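Local coordinates for protein L-threonine dehydrogenase (Flavobacterium frigidimaris, PDB 2YY7) that probably catalyses the NAD+-dependent oxidation of L-threonine to 2-amino-3-oxobutanoate, on a fold resembling that of UDP-galactose 4-epimerase, at residues Thr131-Ile136 / Ile234-Ser239; Asp164-Arg169 / Asn225-Pro230; Glu208-Met213 / Trp279-Asp284; Tyr240-Met245 / Trp292-Thr297. One frame throughout, in Å; residues are numbered along the deposited sequence.

Contacts 2, 3 and 4 reach the same sheet, through strands 164-174, 211-215 and 240-241, and contact 1 lies in the loops beside it. Contacts 1 and 2 meet where Ser239 OG and Ser167 OG lie 2.7 Å apart; contact 2 joins contact 4 through Arg169 N and Tyr240 O, 2.7 Å apart. Contact 3 reaches contact 4 by Met213 N to Met245 O, also 2.7 Å, and contact 1 by Thr131 O to Asp284 N, 2.9 Å. Measured between nearest atoms, the side chain of Trp279 in contact 3 is about 7 Å from bound NAD. That of Ile168 is about 8 Å from the cofactor, that of Ser239 about 9 Å, and that of Leu242 about 9 Å.

Contact 1 (Thr131-Ile136 / Ile234-Ser239); sequences TPQYTI and IKIHSS
This is a buried loop-to-loop contact, carried by a few side-chain tips. Residues 131-136 belong to the loop that follows strand 112-118. Residues 234-239 form the lead-in to strand 240-241, and the backbones stay well apart, 8.8 Å between Gln133 CA and Ser239 CA. Gln133 and Tyr134 do the touching on one side and chiefly Ile236 on the other, with Ser239 contributing its carbonyl oxygen. Gln133 has CG anti to its backbone N (chi1 166°) and then bends at chi2 (73°), so that its end meets the end of Ile236 head-on. Ile236 CD1 sits 3.6 Å from Gln133 CG and 3.5 Å from Gln133 CD, the methyl packing against the base of the amide. The far end of that amide comes up beside the carbonyl oxygen of Ser239. Tyr134 also meets Ile236 tip to tip: Tyr134 OH is 3.7 Å from Ile236 CG1, and Gln133 CG lies 3.7 Å above the plane of the Tyr134 ring, towards its rim. Ile236 is thus met by both neighbours, and Gln287 of helix 286-292 packs against it and Gln133 together. Ser238 OG is buried with no polar partner in the model, whereas Ser239 OG is hydrogen-bonded to Ser167 OG. Tyr134 also packs on Glu138 of the second subunit. Ser238 and Ser239 pack on helix 142-161, which carries the NAD-binding Lys147 and into which the loop of 131-136 leads. The contact so joins the loop after strand 112-118 to the lead-in of strand 240-241 within the Rossmann-type NAD-binding domain of the epimerase/dehydratase family.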
# COMPACT_ATOMS: atom_id res chain seq x y z
N THR A 131 6.65 13.93 -12.73
CA THR A 131 6.77 12.92 -11.69
C THR A 131 7.51 11.69 -12.22
O THR A 131 7.13 11.12 -13.25
CB THR A 131 5.39 12.47 -11.20
OG1 THR A 131 4.64 13.63 -10.80
CG2 THR A 131 5.52 11.52 -10.02
N PRO A 132 8.58 11.27 -11.52
CA PRO A 132 9.40 10.11 -11.91
C PRO A 132 8.67 8.78 -11.72
O PRO A 132 7.68 8.70 -10.99
CB PRO A 132 10.61 10.21 -10.98
CG PRO A 132 10.64 11.67 -10.56
CD PRO A 132 9.18 11.97 -10.37
N GLN A 133 9.16 7.74 -12.38
CA GLN A 133 8.59 6.40 -12.27
C GLN A 133 8.76 5.91 -10.83
O GLN A 133 7.87 5.29 -10.26
CB GLN A 133 9.32 5.43 -13.22
CG GLN A 133 9.03 3.95 -12.95
CD GLN A 133 7.64 3.53 -13.36
OE1 GLN A 133 6.98 2.75 -12.66
NE2 GLN A 133 7.18 4.02 -14.51
N TYR A 134 9.92 6.20 -10.25
CA TYR A 134 10.22 5.82 -8.88
C TYR A 134 10.27 7.11 -8.07
O TYR A 134 11.16 7.94 -8.26
CB TYR A 134 11.58 5.11 -8.81
CG TYR A 134 11.65 3.86 -9.66
CD1 TYR A 134 11.08 2.66 -9.23
CD2 TYR A 134 12.28 3.88 -10.90
CE1 TYR A 134 11.14 1.51 -10.02
CE2 TYR A 134 12.34 2.74 -11.70
CZ TYR A 134 11.78 1.56 -11.25
OH TYR A 134 11.85 0.44 -12.04
N THR A 135 9.31 7.29 -7.17
CA THR A 135 9.25 8.50 -6.37
C THR A 135 8.44 8.28 -5.09
O THR A 135 8.07 7.16 -4.77
CB THR A 135 8.58 9.64 -7.19
OG1 THR A 135 8.54 10.84 -6.42
CG2 THR A 135 7.16 9.25 -7.59
N ILE A 136 8.19 9.36 -4.36
CA ILE A 136 7.42 9.30 -3.13
C ILE A 136 5.95 9.04 -3.49
O ILE A 136 5.43 9.64 -4.42
CB ILE A 136 7.53 10.64 -2.36
CG1 ILE A 136 8.97 10.83 -1.88
CG2 ILE A 136 6.55 10.66 -1.19
CD1 ILE A 136 9.24 12.20 -1.28
N ILE A 234 9.04 -6.07 -20.71
CA ILE A 234 8.33 -5.57 -19.54
C ILE A 234 9.31 -5.64 -18.38
O ILE A 234 9.51 -6.69 -17.78
CB ILE A 234 7.10 -6.46 -19.22
CG1 ILE A 234 6.20 -6.56 -20.46
CG2 ILE A 234 6.32 -5.88 -18.04
CD1 ILE A 234 5.71 -5.22 -21.00
N LYS A 235 9.95 -4.51 -18.08
CA LYS A 235 10.95 -4.47 -17.02
C LYS A 235 10.43 -4.00 -15.66
O LYS A 235 11.08 -4.23 -14.64
CB LYS A 235 12.12 -3.59 -17.47
CG LYS A 235 12.74 -4.07 -18.78
CD LYS A 235 13.97 -3.25 -19.16
CE LYS A 235 14.52 -3.69 -20.51
NZ LYS A 235 14.84 -5.14 -20.54
N ILE A 236 9.28 -3.35 -15.65
CA ILE A 236 8.69 -2.88 -14.40
C ILE A 236 7.45 -3.75 -14.16
O ILE A 236 6.57 -3.85 -15.01
CB ILE A 236 8.30 -1.39 -14.49
CG1 ILE A 236 9.55 -0.56 -14.82
CG2 ILE A 236 7.68 -0.93 -13.17
CD1 ILE A 236 9.31 0.93 -14.93
N HIS A 237 7.40 -4.37 -12.98
CA HIS A 237 6.30 -5.27 -12.67
C HIS A 237 5.28 -4.76 -11.65
O HIS A 237 4.41 -5.51 -11.19
CB HIS A 237 6.90 -6.62 -12.28
CG HIS A 237 7.87 -7.13 -13.30
ND1 HIS A 237 7.48 -7.58 -14.54
CD2 HIS A 237 9.23 -7.17 -13.30
CE1 HIS A 237 8.54 -7.88 -15.26
NE2 HIS A 237 9.62 -7.64 -14.54
N SER A 238 5.39 -3.48 -11.32
CA SER A 238 4.46 -2.82 -10.43
C SER A 238 3.48 -2.19 -11.43
O SER A 238 2.46 -2.79 -11.77
CB SER A 238 5.18 -1.75 -9.60
OG SER A 238 6.00 -0.93 -10.42
N SER A 239 3.82 -1.00 -11.92
CA SER A 239 3.00 -0.33 -12.93
C SER A 239 3.82 0.79 -13.58
O SER A 239 4.62 1.45 -12.91
CB SER A 239 1.73 0.26 -12.31
OG SER A 239 0.83 0.70 -13.33

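Contact 2 (Asp164-Arg169 / Asn225-Pro230); sequences DVRSIR and NIMKAP
Charge and hydrogen bonding come first, and all of it runs through Arg166. Its side chain leaves strand 164-174 extended from CG to NE, which carries the guanidinium to the C-terminal end of helix 216-228. Arg166 NH1 donates twice in the guanidinium plane: to Ile226 O at 2.8 Å, in the plane of that carbonyl, and to Ala229 O at 2.7 Å, from above its carbonyl plane. Ala229 is the first residue to leave the helix, so the guanidinium sits where the carbonyls of the helix end converge, a place where the helix dipole would be expected to favour a positive charge. The opposite edge is gripped by Asp164: Arg166 NE meets Asp164 OD1 at 2.9 Å, almost straight (175°), and Arg166 NH2 meets Asp164 OD2, each oxygen using its syn lone pair. This side-on salt bridge fixes the rotation of the group, and a water accepting from Arg166 NH2 and donating to Ala229 O closes the remaining corner.

The frame is that of a Rossmann domain, a helix lying against a largely parallel sheet; strands 112-118 and 240-241 both pair with 164-174 in parallel.

Apolar packing lies further along the strand. Ile226, CG1 anti to its backbone N, pushes CD1 to 3.8 Å from Ile168 CG2, and the two side chains slide past one another in opposite directions; the same methyl is 3.8 Å from Ser167 O. Tyr240 and Trp292 pack on both isoleucines. The side chains of Met227 and Arg166 cross obliquely, Met227 SD 4.0 Å from Arg166 CD.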
# COMPACT_ATOMS: atom_id res chain seq x y z
N ASP A 164 2.73 -13.33 -15.14
CA ASP A 164 2.91 -12.29 -16.15
C ASP A 164 1.77 -11.28 -16.00
O ASP A 164 0.71 -11.44 -16.60
CB ASP A 164 2.87 -12.89 -17.56
CG ASP A 164 3.25 -11.88 -18.64
OD1 ASP A 164 3.37 -10.67 -18.34
OD2 ASP A 164 3.42 -12.29 -19.80
N VAL A 165 1.99 -10.26 -15.17
CA VAL A 165 0.98 -9.22 -14.96
C VAL A 165 1.57 -7.88 -15.37
O VAL A 165 2.65 -7.50 -14.91
CB VAL A 165 0.51 -9.17 -13.48
CG1 VAL A 165 1.71 -9.07 -12.55
CG2 VAL A 165 -0.44 -8.00 -13.28
N ARG A 166 0.86 -7.18 -16.24
CA ARG A 166 1.32 -5.90 -16.75
C ARG A 166 0.37 -4.79 -16.35
O ARG A 166 -0.85 -4.98 -16.34
CB ARG A 166 1.46 -5.99 -18.27
CG ARG A 166 2.18 -7.28 -18.67
CD ARG A 166 2.43 -7.41 -20.17
NE ARG A 166 3.07 -8.69 -20.45
CZ ARG A 166 3.57 -9.05 -21.62
NH1 ARG A 166 3.51 -8.22 -22.65
NH2 ARG A 166 4.12 -10.25 -21.76
N SER A 167 0.92 -3.62 -16.05
CA SER A 167 0.11 -2.49 -15.61
C SER A 167 0.63 -1.12 -16.04
O SER A 167 1.82 -0.94 -16.30
CB SER A 167 -0.00 -2.51 -14.08
OG SER A 167 -0.82 -1.45 -13.61
N ILE A 168 -0.29 -0.16 -16.11
CA ILE A 168 0.05 1.21 -16.43
C ILE A 168 -0.79 2.14 -15.55
O ILE A 168 -1.94 1.85 -15.24
CB ILE A 168 -0.17 1.56 -17.94
CG1 ILE A 168 -1.59 1.21 -18.37
CG2 ILE A 168 0.83 0.81 -18.81
CD1 ILE A 168 -1.81 1.37 -19.87
N ARG A 169 -0.18 3.24 -15.14
CA ARG A 169 -0.86 4.22 -14.31
C ARG A 169 -1.54 5.24 -15.22
O ARG A 169 -0.98 6.30 -15.50
CB ARG A 169 0.16 4.91 -13.38
CG ARG A 169 0.84 3.96 -12.38
CD ARG A 169 2.09 4.61 -11.76
NE ARG A 169 2.74 3.75 -10.77
CZ ARG A 169 4.03 3.83 -10.43
NH1 ARG A 169 4.82 4.73 -11.01
NH2 ARG A 169 4.54 2.99 -9.54
N ASN A 225 -0.70 -2.41 -26.57
CA ASN A 225 0.72 -2.53 -26.89
C ASN A 225 1.57 -3.13 -25.77
O ASN A 225 2.45 -3.95 -26.05
CB ASN A 225 1.29 -1.18 -27.32
CG ASN A 225 0.78 -0.76 -28.69
OD1 ASN A 225 0.33 -1.59 -29.48
ND2 ASN A 225 0.87 0.53 -28.99
N ILE A 226 1.33 -2.74 -24.52
CA ILE A 226 2.13 -3.30 -23.43
C ILE A 226 1.81 -4.79 -23.28
O ILE A 226 2.68 -5.59 -22.91
CB ILE A 226 1.87 -2.57 -22.08
CG1 ILE A 226 2.87 -3.08 -21.03
CG2 ILE A 226 0.45 -2.81 -21.61
CD1 ILE A 226 2.86 -2.31 -19.72
N MET A 227 0.57 -5.17 -23.58
CA MET A 227 0.15 -6.56 -23.48
C MET A 227 0.68 -7.44 -24.61
O MET A 227 0.98 -8.62 -24.40
CB MET A 227 -1.37 -6.65 -23.41
CG MET A 227 -1.95 -6.31 -22.04
SD MET A 227 -1.52 -7.56 -20.78
CE MET A 227 -2.89 -8.67 -20.94
N LYS A 228 0.79 -6.89 -25.82
CA LYS A 228 1.28 -7.68 -26.95
C LYS A 228 2.81 -7.71 -27.02
O LYS A 228 3.38 -8.52 -27.75
CB LYS A 228 0.73 -7.15 -28.27
CG LYS A 228 1.27 -5.79 -28.67
CD LYS A 228 1.04 -5.50 -30.15
CE LYS A 228 -0.43 -5.52 -30.52
NZ LYS A 228 -0.64 -5.15 -31.95
N ALA A 229 3.46 -6.84 -26.27
CA ALA A 229 4.92 -6.78 -26.28
C ALA A 229 5.56 -8.04 -25.71
O ALA A 229 4.98 -8.72 -24.86
CB ALA A 229 5.40 -5.57 -25.50
N PRO A 230 6.76 -8.39 -26.19
CA PRO A 230 7.43 -9.59 -25.68
C PRO A 230 7.70 -9.43 -24.19
O PRO A 230 8.00 -8.33 -23.71
CB PRO A 230 8.71 -9.66 -26.52
CG PRO A 230 8.94 -8.24 -26.96
CD PRO A 230 7.54 -7.77 -27.28
O HOH W 1 4.11 -11.50 -24.56

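Contact 3 (Glu208-Met213 / Trp279-Asp284); sequences ETKMPM and WPASID
Met211 CE comes obliquely to the six-membered ring of the Trp279 indole, 3.3 Å from Trp279 CE3. A bound glycerol, probably from the crystallisation liquor, lies next to Trp279, whose side chain is about 7 Å from NAD between nearest atoms. The other ring here is the pyrrolidine of Pro212: Pro212 CD lies against Pro280 O at 3.3 Å, and CG and CB meet Ile283 CG1. The setting is the Rossmann-type fold of the NAD-dependent epimerase/dehydratase family, in whose mixed sheet strand 211-215 pairs in parallel with 164-174 and antiparallel with 245-247; the loop 279-284 runs alongside the start of that strand.

Met211 swings its CB away from the loop, yet its chain, straight at chi2 and bent at chi3 (89°), brings CE back to the indole. Across the backbones the approach is close, Met211 CA and Ala281 CA being 4.3 Å apart, but no N-H...O hydrogen bond joins the two segments. Pro212 has no N-H to offer, so its N, 3.2 Å from Ala281 O, merely packs there; that oxygen is hydrogen-bonded to Ser246 OG instead. Ala281 and Ser282 also pair by backbone bonds with Lys128, and Ser282 OG with Glu129. The Ala281 methyl lies beside the aliphatic chain of Lys210, Ala281 CB to Lys210 CD 3.8 Å. What does link the main chains is a CA-H...O contact, Ala281 CA to Lys210 O at 3.4 Å with 148° at the hydrogen.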
# COMPACT_ATOMS: atom_id res chain seq x y z
N GLU A 208 -7.06 26.78 -12.59
CA GLU A 208 -5.66 26.46 -12.84
C GLU A 208 -5.20 25.10 -12.31
O GLU A 208 -4.01 24.90 -12.08
CB GLU A 208 -4.76 27.56 -12.28
CG GLU A 208 -5.13 28.98 -12.72
CD GLU A 208 -5.34 29.10 -14.22
OE1 GLU A 208 -4.41 28.78 -14.98
OE2 GLU A 208 -6.45 29.51 -14.63
N THR A 209 -6.13 24.18 -12.11
CA THR A 209 -5.81 22.84 -11.61
C THR A 209 -5.20 22.02 -12.75
O THR A 209 -5.92 21.37 -13.52
CB THR A 209 -7.07 22.14 -11.08
OG1 THR A 209 -7.67 22.95 -10.06
CG2 THR A 209 -6.74 20.78 -10.50
N LYS A 210 -3.88 22.06 -12.86
CA LYS A 210 -3.16 21.34 -13.91
C LYS A 210 -3.07 19.86 -13.58
O LYS A 210 -2.65 19.48 -12.49
CB LYS A 210 -1.76 21.94 -14.07
CG LYS A 210 -0.95 21.38 -15.22
CD LYS A 210 0.40 22.07 -15.28
CE LYS A 210 1.31 21.45 -16.32
NZ LYS A 210 0.66 21.49 -17.66
N MET A 211 -3.46 19.02 -14.53
CA MET A 211 -3.44 17.57 -14.32
C MET A 211 -2.98 16.80 -15.54
O MET A 211 -3.03 17.31 -16.66
CB MET A 211 -4.84 17.07 -13.94
CG MET A 211 -5.45 17.74 -12.72
SD MET A 211 -7.11 17.11 -12.42
CE MET A 211 -6.73 15.72 -11.37
N PRO A 212 -2.52 15.55 -15.33
CA PRO A 212 -2.06 14.67 -16.41
C PRO A 212 -3.30 14.06 -17.04
O PRO A 212 -4.13 13.47 -16.33
CB PRO A 212 -1.23 13.62 -15.68
CG PRO A 212 -0.86 14.28 -14.37
CD PRO A 212 -2.12 15.01 -14.02
N MET A 213 -3.44 14.18 -18.35
CA MET A 213 -4.60 13.65 -19.05
C MET A 213 -4.18 12.86 -20.29
O MET A 213 -3.04 12.95 -20.74
CB MET A 213 -5.52 14.79 -19.48
CG MET A 213 -6.13 15.58 -18.32
SD MET A 213 -7.64 14.84 -17.69
CE MET A 213 -8.31 16.21 -16.73
N TRP A 279 -2.60 15.29 -6.22
CA TRP A 279 -1.97 14.63 -7.36
C TRP A 279 -1.00 15.53 -8.12
O TRP A 279 -1.07 16.76 -8.02
CB TRP A 279 -3.01 14.13 -8.37
CG TRP A 279 -3.96 13.10 -7.87
CD1 TRP A 279 -3.87 12.39 -6.70
CD2 TRP A 279 -5.13 12.63 -8.54
NE1 TRP A 279 -4.92 11.51 -6.61
CE2 TRP A 279 -5.71 11.64 -7.72
CE3 TRP A 279 -5.75 12.96 -9.75
CZ2 TRP A 279 -6.88 10.96 -8.08
CZ3 TRP A 279 -6.92 12.29 -10.11
CH2 TRP A 279 -7.47 11.30 -9.28
N PRO A 280 -0.09 14.93 -8.91
CA PRO A 280 0.90 15.65 -9.71
C PRO A 280 0.22 16.43 -10.84
O PRO A 280 -0.96 16.21 -11.12
CB PRO A 280 1.78 14.53 -10.26
CG PRO A 280 1.66 13.45 -9.23
CD PRO A 280 0.19 13.48 -8.91
N ALA A 281 0.97 17.31 -11.48
CA ALA A 281 0.44 18.10 -12.59
C ALA A 281 0.81 17.45 -13.92
O ALA A 281 0.02 17.48 -14.87
CB ALA A 281 0.99 19.54 -12.52
N SER A 282 2.01 16.88 -13.98
CA SER A 282 2.50 16.22 -15.19
C SER A 282 3.33 14.99 -14.82
O SER A 282 3.93 14.94 -13.75
CB SER A 282 3.36 17.19 -16.01
OG SER A 282 4.48 17.62 -15.27
N ILE A 283 3.39 14.01 -15.72
CA ILE A 283 4.09 12.75 -15.47
C ILE A 283 5.24 12.42 -16.43
O ILE A 283 5.13 12.64 -17.64
CB ILE A 283 3.07 11.57 -15.54
CG1 ILE A 283 1.95 11.77 -14.51
CG2 ILE A 283 3.78 10.23 -15.34
CD1 ILE A 283 2.39 11.66 -13.07
N ASP A 284 6.33 11.87 -15.90
CA ASP A 284 7.47 11.46 -16.72
C ASP A 284 7.33 9.97 -17.01
O ASP A 284 7.54 9.14 -16.12
CB ASP A 284 8.80 11.72 -15.99
CG ASP A 284 10.01 11.25 -16.79
OD1 ASP A 284 11.15 11.42 -16.30
OD2 ASP A 284 9.84 10.70 -17.90

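Contact 4 (Tyr240-Met245 / Trp292-Thr297); sequences YNLAAM and WDWKHT
Trp294 can be followed outward from its CB, which sits 3.6 Å above one face of the Trp292 indole, offset to the rim. CG is anti to the backbone N, which turns the ring across Leu242: Leu242 CD1 stands over the five-membered ring of Trp294 in a CH-pi contact, 3.4 Å from its centroid and 9° off the normal. The backbone N of His296 lies over the opposite face. On the edge of the five-membered ring, Trp294 NE1 donates in the ring plane to Ala243 O at 3.1 Å (157°), in the plane of that carbonyl.

Two further aromatics flank this indole along the chain. Trp292 points NE1 at the centre of the Tyr240 ring, 3.4 Å above its plane, making a T-shaped pair with planes at 86°; Tyr240 OH is held by Asp291. His296 instead takes Ala244 CA over its face, 3.8 Å from the ring centroid, while the CB atoms of the two residues meet. The segments run in roughly the same direction, so Trp292, Trp294 and His296 meet Tyr240, Leu242 with Ala243, and Ala244 in turn. It is packing of the chain after helix 286-292 against strand 240-241, which pairs with 164-174 in the Rossmann-type sheet of this epimerase-like short-chain dehydrogenase-reductase.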
# COMPACT_ATOMS: atom_id res chain seq x y z
N TYR A 240 3.62 0.98 -14.88
CA TYR A 240 4.35 1.99 -15.64
C TYR A 240 3.71 3.37 -15.61
O TYR A 240 2.49 3.50 -15.73
CB TYR A 240 4.45 1.57 -17.11
CG TYR A 240 5.57 0.63 -17.45
CD1 TYR A 240 6.84 1.12 -17.78
CD2 TYR A 240 5.37 -0.75 -17.47
CE1 TYR A 240 7.87 0.25 -18.13
CE2 TYR A 240 6.40 -1.62 -17.81
CZ TYR A 240 7.64 -1.12 -18.14
OH TYR A 240 8.66 -1.98 -18.49
N ASN A 241 4.53 4.40 -15.44
CA ASN A 241 4.03 5.76 -15.51
C ASN A 241 3.62 5.84 -16.98
O ASN A 241 4.25 5.20 -17.83
CB ASN A 241 5.15 6.77 -15.22
CG ASN A 241 5.12 7.31 -13.79
OD1 ASN A 241 4.31 6.87 -12.97
ND2 ASN A 241 6.00 8.25 -13.50
N LEU A 242 2.58 6.59 -17.29
CA LEU A 242 2.11 6.73 -18.66
C LEU A 242 1.63 8.17 -18.86
O LEU A 242 0.82 8.66 -18.08
CB LEU A 242 0.96 5.76 -18.93
CG LEU A 242 0.52 5.62 -20.40
CD1 LEU A 242 1.49 4.69 -21.13
CD2 LEU A 242 -0.89 5.05 -20.47
N ALA A 243 2.11 8.84 -19.89
CA ALA A 243 1.72 10.22 -20.11
C ALA A 243 1.41 10.57 -21.56
O ALA A 243 1.81 9.87 -22.49
CB ALA A 243 2.80 11.15 -19.58
N ALA A 244 0.68 11.67 -21.72
CA ALA A 244 0.31 12.19 -23.03
C ALA A 244 0.17 13.71 -22.92
O ALA A 244 0.95 14.45 -23.50
CB ALA A 244 -1.00 11.56 -23.50
N MET A 245 -0.83 14.16 -22.16
CA MET A 245 -1.08 15.59 -21.98
C MET A 245 -1.14 16.03 -20.53
O MET A 245 -1.24 15.22 -19.61
CB MET A 245 -2.42 15.98 -22.60
CG MET A 245 -2.76 15.36 -23.93
SD MET A 245 -4.43 15.85 -24.39
CE MET A 245 -5.40 14.61 -23.51
N TRP A 292 8.95 -0.45 -23.87
CA TRP A 292 8.09 -1.03 -24.89
C TRP A 292 7.61 -0.07 -25.97
O TRP A 292 6.58 -0.30 -26.60
CB TRP A 292 6.89 -1.75 -24.24
CG TRP A 292 6.21 -1.01 -23.13
CD1 TRP A 292 6.59 -0.96 -21.82
CD2 TRP A 292 5.00 -0.24 -23.23
NE1 TRP A 292 5.69 -0.22 -21.09
CE2 TRP A 292 4.70 0.23 -21.93
CE3 TRP A 292 4.15 0.09 -24.29
CZ2 TRP A 292 3.58 1.02 -21.66
CZ3 TRP A 292 3.02 0.87 -24.02
CH2 TRP A 292 2.75 1.33 -22.71
N ASP A 293 8.38 0.99 -26.19
CA ASP A 293 8.08 1.97 -27.24
C ASP A 293 6.76 2.72 -27.13
O ASP A 293 6.11 2.97 -28.15
CB ASP A 293 8.15 1.30 -28.61
CG ASP A 293 9.56 0.91 -28.99
OD1 ASP A 293 10.42 1.81 -29.03
OD2 ASP A 293 9.79 -0.29 -29.26
N TRP A 294 6.36 3.09 -25.92
CA TRP A 294 5.12 3.84 -25.77
C TRP A 294 5.27 5.21 -26.44
O TRP A 294 6.32 5.85 -26.32
CB TRP A 294 4.79 4.05 -24.30
CG TRP A 294 3.75 5.13 -24.08
CD1 TRP A 294 3.87 6.23 -23.27
CD2 TRP A 294 2.45 5.22 -24.68
NE1 TRP A 294 2.73 6.99 -23.34
CE2 TRP A 294 1.84 6.40 -24.19
CE3 TRP A 294 1.74 4.41 -25.58
CZ2 TRP A 294 0.56 6.79 -24.57
CZ3 TRP A 294 0.46 4.81 -25.96
CH2 TRP A 294 -0.12 5.99 -25.46
N LYS A 295 4.22 5.64 -27.12
CA LYS A 295 4.18 6.95 -27.78
C LYS A 295 2.73 7.39 -27.94
O LYS A 295 1.91 6.66 -28.50
CB LYS A 295 4.88 6.90 -29.14
CG LYS A 295 4.77 5.58 -29.92
CD LYS A 295 3.34 5.24 -30.34
CE LYS A 295 2.77 4.10 -29.51
NZ LYS A 295 1.37 3.75 -29.90
N HIS A 296 2.40 8.57 -27.43
CA HIS A 296 1.03 9.08 -27.53
C HIS A 296 0.85 9.80 -28.86
O HIS A 296 1.82 10.27 -29.45
CB HIS A 296 0.72 10.03 -26.37
CG HIS A 296 1.50 11.31 -26.39
ND1 HIS A 296 0.99 12.49 -26.87
CD2 HIS A 296 2.76 11.59 -25.97
CE1 HIS A 296 1.89 13.45 -26.74
NE2 HIS A 296 2.97 12.92 -26.20
N THR A 297 -0.39 9.88 -29.34
CA THR A 297 -0.65 10.53 -30.61
C THR A 297 -1.48 11.81 -30.50
O THR A 297 -1.32 12.72 -31.31
CB THR A 297 -1.37 9.56 -31.58
OG1 THR A 297 -2.66 9.24 -31.06
CG2 THR A 297 -0.57 8.27 -31.73